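Local coordinates for IroE protein (Escherichia coli, PDB 2GZS), which hydrolyses the trilactone of enterobactin and its glucosylated salmochelin forms, usually cutting once to give linearised trimers, at residues 58-61 / 62-65; 250-253 / 254-257. All coordinates share one frame; numbering follows the deposited sequence.

Contact 1 (58-61 / 62-65)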
loop_
_atom_site.group_PDB
_atom_site.type_symbol
_atom_site.label_atom_id
_atom_site.label_comp_id
_atom_site.label_asym_id
_atom_site.label_seq_id
_atom_site.Cartn_x
_atom_site.Cartn_y
_atom_site.Cartn_z
ATOM N N LEU A 58 -6.144 4.359 12.826
ATOM C CA LEU A 58 -6.640 3.024 13.109
ATOM C C LEU A 58 -7.440 3.062 14.403
ATOM O O LEU A 58 -6.982 3.707 15.339
ATOM C CB LEU A 58 -5.456 2.067 13.159
ATOM C CG LEU A 58 -5.726 0.589 13.177
ATOM C CD1 LEU A 58 -6.400 0.197 11.854
ATOM C CD2 LEU A 58 -4.433 -0.241 13.367
ATOM N N ASP A 59 -8.625 2.440 14.373
ATOM C CA ASP A 59 -9.452 2.570 15.584
ATOM C C ASP A 59 -10.154 1.218 15.798
ATOM O O ASP A 59 -10.170 0.365 14.918
ATOM C CB ASP A 59 -10.448 3.716 15.524
ATOM C CG ASP A 59 -11.397 3.679 14.346
ATOM O OD1 ASP A 59 -11.709 2.613 13.793
ATOM O OD2 ASP A 59 -11.837 4.762 13.904
ATOM N N ASP A 60 -10.724 1.139 17.023
ATOM C CA ASP A 60 -11.310 -0.149 17.388
ATOM C C ASP A 60 -12.505 -0.492 16.496
ATOM O O ASP A 60 -12.708 -1.701 16.313
ATOM C CB ASP A 60 -11.712 -0.160 18.876
ATOM C CG ASP A 60 -10.669 -0.646 19.859
ATOM O OD1 ASP A 60 -9.651 -1.265 19.476
ATOM O OD2 ASP A 60 -10.849 -0.402 21.086
ATOM N N GLU A 61 -13.298 0.478 16.006
ATOM C CA GLU A 61 -14.447 0.099 15.173
ATOM C C GLU A 61 -13.956 -0.608 13.906
ATOM O O GLU A 61 -14.546 -1.578 13.501
ATOM C CB GLU A 61 -15.376 1.220 14.660
ATOM C CG GLU A 61 -16.457 0.778 13.700
ATOM C CD GLU A 61 -16.569 1.091 12.226
ATOM O OE1 GLU A 61 -15.573 1.432 11.505
ATOM O OE2 GLU A 61 -17.745 0.977 11.691
ATOM N N LEU A 62 -12.879 -0.152 13.243
ATOM C CA LEU A 62 -12.373 -0.867 12.097
ATOM C C LEU A 62 -11.846 -2.251 12.484
ATOM O O LEU A 62 -12.175 -3.191 11.802
ATOM C CB LEU A 62 -11.249 -0.029 11.413
ATOM C CG LEU A 62 -10.614 -0.738 10.192
ATOM C CD1 LEU A 62 -11.482 -0.954 9.000
ATOM C CD2 LEU A 62 -9.404 0.104 9.778
ATOM N N LEU A 63 -11.088 -2.303 13.583
ATOM C CA LEU A 63 -10.576 -3.631 13.982
ATOM C C LEU A 63 -11.690 -4.645 14.297
ATOM O O LEU A 63 -11.487 -5.773 13.897
ATOM C CB LEU A 63 -9.623 -3.423 15.157
ATOM C CG LEU A 63 -8.405 -2.480 14.899
ATOM C CD1 LEU A 63 -7.489 -2.454 16.136
ATOM C CD2 LEU A 63 -7.627 -2.899 13.659
ATOM N N LYS A 64 -12.748 -4.129 14.922
ATOM C CA LYS A 64 -13.921 -4.979 15.184
ATOM C C LYS A 64 -14.498 -5.502 13.898
ATOM O O LYS A 64 -14.758 -6.672 13.706
ATOM C CB LYS A 64 -14.904 -4.146 15.999
ATOM C CG LYS A 64 -16.261 -4.842 16.183
ATOM C CD LYS A 64 -17.114 -3.899 17.042
ATOM C CE LYS A 64 -18.553 -4.353 17.181
ATOM N NZ LYS A 64 -19.465 -3.774 16.150
ATOM N N GLN A 65 -14.671 -4.606 12.888
ATOM C CA GLN A 65 -15.277 -5.056 11.646
ATOM C C GLN A 65 -14.416 -6.053 10.856
ATOM O O GLN A 65 -14.788 -6.997 10.234
ATOM C CB GLN A 65 -15.622 -3.818 10.771
ATOM C CG GLN A 65 -16.389 -4.162 9.504
ATOM C CD GLN A 65 -17.801 -4.727 9.815
ATOM O OE1 GLN A 65 -18.422 -4.180 10.733
ATOM N NE2 GLN A 65 -18.208 -5.739 9.086
#
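Asp59 is the N-cap of helix 60-66, its side chain bonded to an amide of the first turn. Its OD1 accepts from Leu62 N at 3.1 Å, the donor lying nearly in line with the carboxylate C-O bond and the N-H aimed at 167°. With chi1 at 56°, CG sits between the backbone N and the carbonyl carbon, which folds the carboxylate back over the first turn. The main-chain O of the same residue takes Leu63 N at 3.1 Å, the first main-chain bond of the helix. The next two follow in the usual i to i+4 pattern, Lys64 N to Asp60 O at 2.8 Å and Gln65 N to Glu61 O. Asp60 turns its own carboxylate away to Ser8 OG.

Beneath the cap, Leu58 meets the helix with one methyl: its CD1 lies 3.7 Å from Leu62 CD2 and 3.8 Å from Leu63 CD2, crossing each side chain at about a right angle. CG of Leu63 also rests against Asp59 O at 3.3 Å. Ile3, Phe10 and Tyr11 extend this apolar patch round Leu63, whereas Leu62 faces helix 247-262. With an alanine in place of Leu63, the Leu58 CD1 methyl would probably lose one of its two leucine neighbours and a gap would open beside Ile3 and Tyr11.

Asp59 thus supplies acceptors to two amides of the first turn, and the negative carboxylate at this end probably interacts favourably with the helix dipole, while the leucines tie the same turn to the apolar interior.

Contact 2 (250-253 / 254-257); sequences MFNA and SFRQ
Ser254 returns to the preceding turn twice, for both its OG (3.0 Å) and its N (2.9 Å) donate to Met250 O. They arrive from opposite faces of the carbonyl plane, so one oxygen is gripped by two donors. A chi1 of 69° swings OG back along the helix to make this possible. The selenomethionine at 250 adds its terminal CE, 3.9 Å from Ser254 CB.

On another side of the helix, Phe251 and Phe255 meet obliquely through their CD2 atoms, 4.1 Å apart. The Phe255 ring edge also lies against Phe251 O, with CD2 at 3.4 Å from that oxygen. Asn252 runs alongside the same ring, its amide turned 75° from the ring plane and OD1 near CE2. Arg256 sets CG over the centre of one face of the Phe255 ring, 3.7 Å above its plane, and this CG also packs against Asn252 O at 3.2 Å.

Farther out, Trp146 and His148 of strand 143-148 make edge-to-face contacts with Phe251, and Trp146 NE1 forms a weak hydrogen bond with Ser254 OG. Met202 packs against the Met250 and Ser254 side. These neighbours seat this part of helix 247-262 on the central sheet. The arrangement is that of the C-terminal helix that begins at the catalytic histidine, here His247, in an alpha/beta-hydrolase fold, with the side chain of Phe251 about 7 Å from that of the nucleophile Ser149.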
loop_
_atom_site.group_PDB
_atom_site.type_symbol
_atom_site.label_atom_id
_atom_site.label_comp_id
_atom_site.label_asym_id
_atom_site.label_seq_id
_atom_site.Cartn_x
_atom_site.Cartn_y
_atom_site.Cartn_z
HETATM N N MSE A 250 -10.435 10.604 1.559
HETATM C CA MSE A 250 -9.987 9.575 0.663
HETATM C C MSE A 250 -8.831 8.725 1.211
HETATM O O MSE A 250 -8.845 7.531 0.916
HETATM C CB MSE A 250 -9.476 10.308 -0.618
HETATM C CG MSE A 250 -8.954 9.284 -1.614
HETATM SE SE MSE A 250 -10.382 8.126 -2.300
HETATM C CE MSE A 250 -9.157 7.076 -3.242
ATOM N N PHE A 251 -7.904 9.347 1.906
ATOM C CA PHE A 251 -6.833 8.568 2.566
ATOM C C PHE A 251 -7.497 7.500 3.449
ATOM O O PHE A 251 -7.120 6.338 3.396
ATOM C CB PHE A 251 -5.899 9.495 3.351
ATOM C CG PHE A 251 -4.693 8.788 3.981
ATOM C CD1 PHE A 251 -3.483 8.875 3.308
ATOM C CD2 PHE A 251 -4.798 8.106 5.191
ATOM C CE1 PHE A 251 -2.380 8.212 3.869
ATOM C CE2 PHE A 251 -3.711 7.461 5.713
ATOM C CZ PHE A 251 -2.465 7.529 5.095
ATOM N N ASN A 252 -8.455 7.989 4.234
ATOM C CA ASN A 252 -9.162 7.094 5.166
ATOM C C ASN A 252 -9.919 6.024 4.433
ATOM O O ASN A 252 -9.850 4.828 4.707
ATOM C CB ASN A 252 -10.221 7.899 5.949
ATOM C CG ASN A 252 -9.625 8.707 7.075
ATOM O OD1 ASN A 252 -8.439 8.515 7.357
ATOM N ND2 ASN A 252 -10.437 9.573 7.663
ATOM N N ALA A 253 -10.765 6.413 3.461
ATOM C CA ALA A 253 -11.596 5.467 2.751
ATOM C C ALA A 253 -10.810 4.371 2.077
ATOM O O ALA A 253 -11.164 3.181 2.072
ATOM C CB ALA A 253 -12.437 6.195 1.676
ATOM N N SER A 254 -9.730 4.782 1.407
ATOM C CA SER A 254 -8.993 3.799 0.600
ATOM C C SER A 254 -8.210 2.840 1.550
ATOM O O SER A 254 -8.261 1.659 1.215
ATOM C CB SER A 254 -8.104 4.557 -0.401
ATOM O OG SER A 254 -7.046 5.240 0.230
ATOM N N PHE A 255 -7.620 3.365 2.617
ATOM C CA PHE A 255 -6.874 2.362 3.438
ATOM C C PHE A 255 -7.895 1.469 4.135
ATOM O O PHE A 255 -7.648 0.271 4.286
ATOM C CB PHE A 255 -5.918 3.063 4.384
ATOM C CG PHE A 255 -6.275 3.310 5.820
ATOM C CD1 PHE A 255 -6.280 2.276 6.799
ATOM C CD2 PHE A 255 -6.592 4.578 6.287
ATOM C CE1 PHE A 255 -6.606 2.529 8.122
ATOM C CE2 PHE A 255 -6.952 4.818 7.593
ATOM C CZ PHE A 255 -6.959 3.793 8.541
ATOM N N ARG A 256 -8.998 2.045 4.618
ATOM C CA ARG A 256 -9.930 1.163 5.374
ATOM C C ARG A 256 -10.584 0.202 4.445
ATOM O O ARG A 256 -10.776 -0.987 4.752
ATOM C CB ARG A 256 -10.930 2.077 6.095
ATOM C CG ARG A 256 -10.307 2.842 7.233
ATOM C CD ARG A 256 -11.407 3.713 7.873
ATOM N NE ARG A 256 -10.775 4.808 8.589
ATOM C CZ ARG A 256 -10.930 4.985 9.892
ATOM N NH1 ARG A 256 -11.713 4.101 10.499
ATOM N NH2 ARG A 256 -10.302 6.017 10.442
ATOM N N GLN A 257 -10.982 0.587 3.233
ATOM C CA GLN A 257 -11.621 -0.322 2.312
ATOM C C GLN A 257 -10.647 -1.406 1.833
ATOM O O GLN A 257 -11.051 -2.534 1.620
ATOM C CB GLN A 257 -12.306 0.429 1.138
ATOM C CG GLN A 257 -13.056 -0.539 0.210
ATOM C CD GLN A 257 -14.269 -1.159 0.911
ATOM O OE1 GLN A 257 -15.205 -0.436 1.255
ATOM N NE2 GLN A 257 -14.274 -2.460 1.162
#

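Both contacts are local, each within a single helix, and both are partly buried. Contact 1, at the start of its helix, is the more peripheral, its centre about 19 Å from the centre of the chain, and it includes the exposed Glu61 and Lys64. Contact 2 lies deeper, its centre at about 11 Å, with four buried residues and none fully exposed. A side-chain carboxylate caps the first, whereas a serine hydroxyl and aromatic rings mark the second. The helices also touch: Leu62 CD2 packs on Arg256 CG at 3.8 Å and near Phe255 CE1, while Asp59 OD2 and Arg256 NH1 form a long, weak salt bridge at 3.5 Å, joining cap to flank.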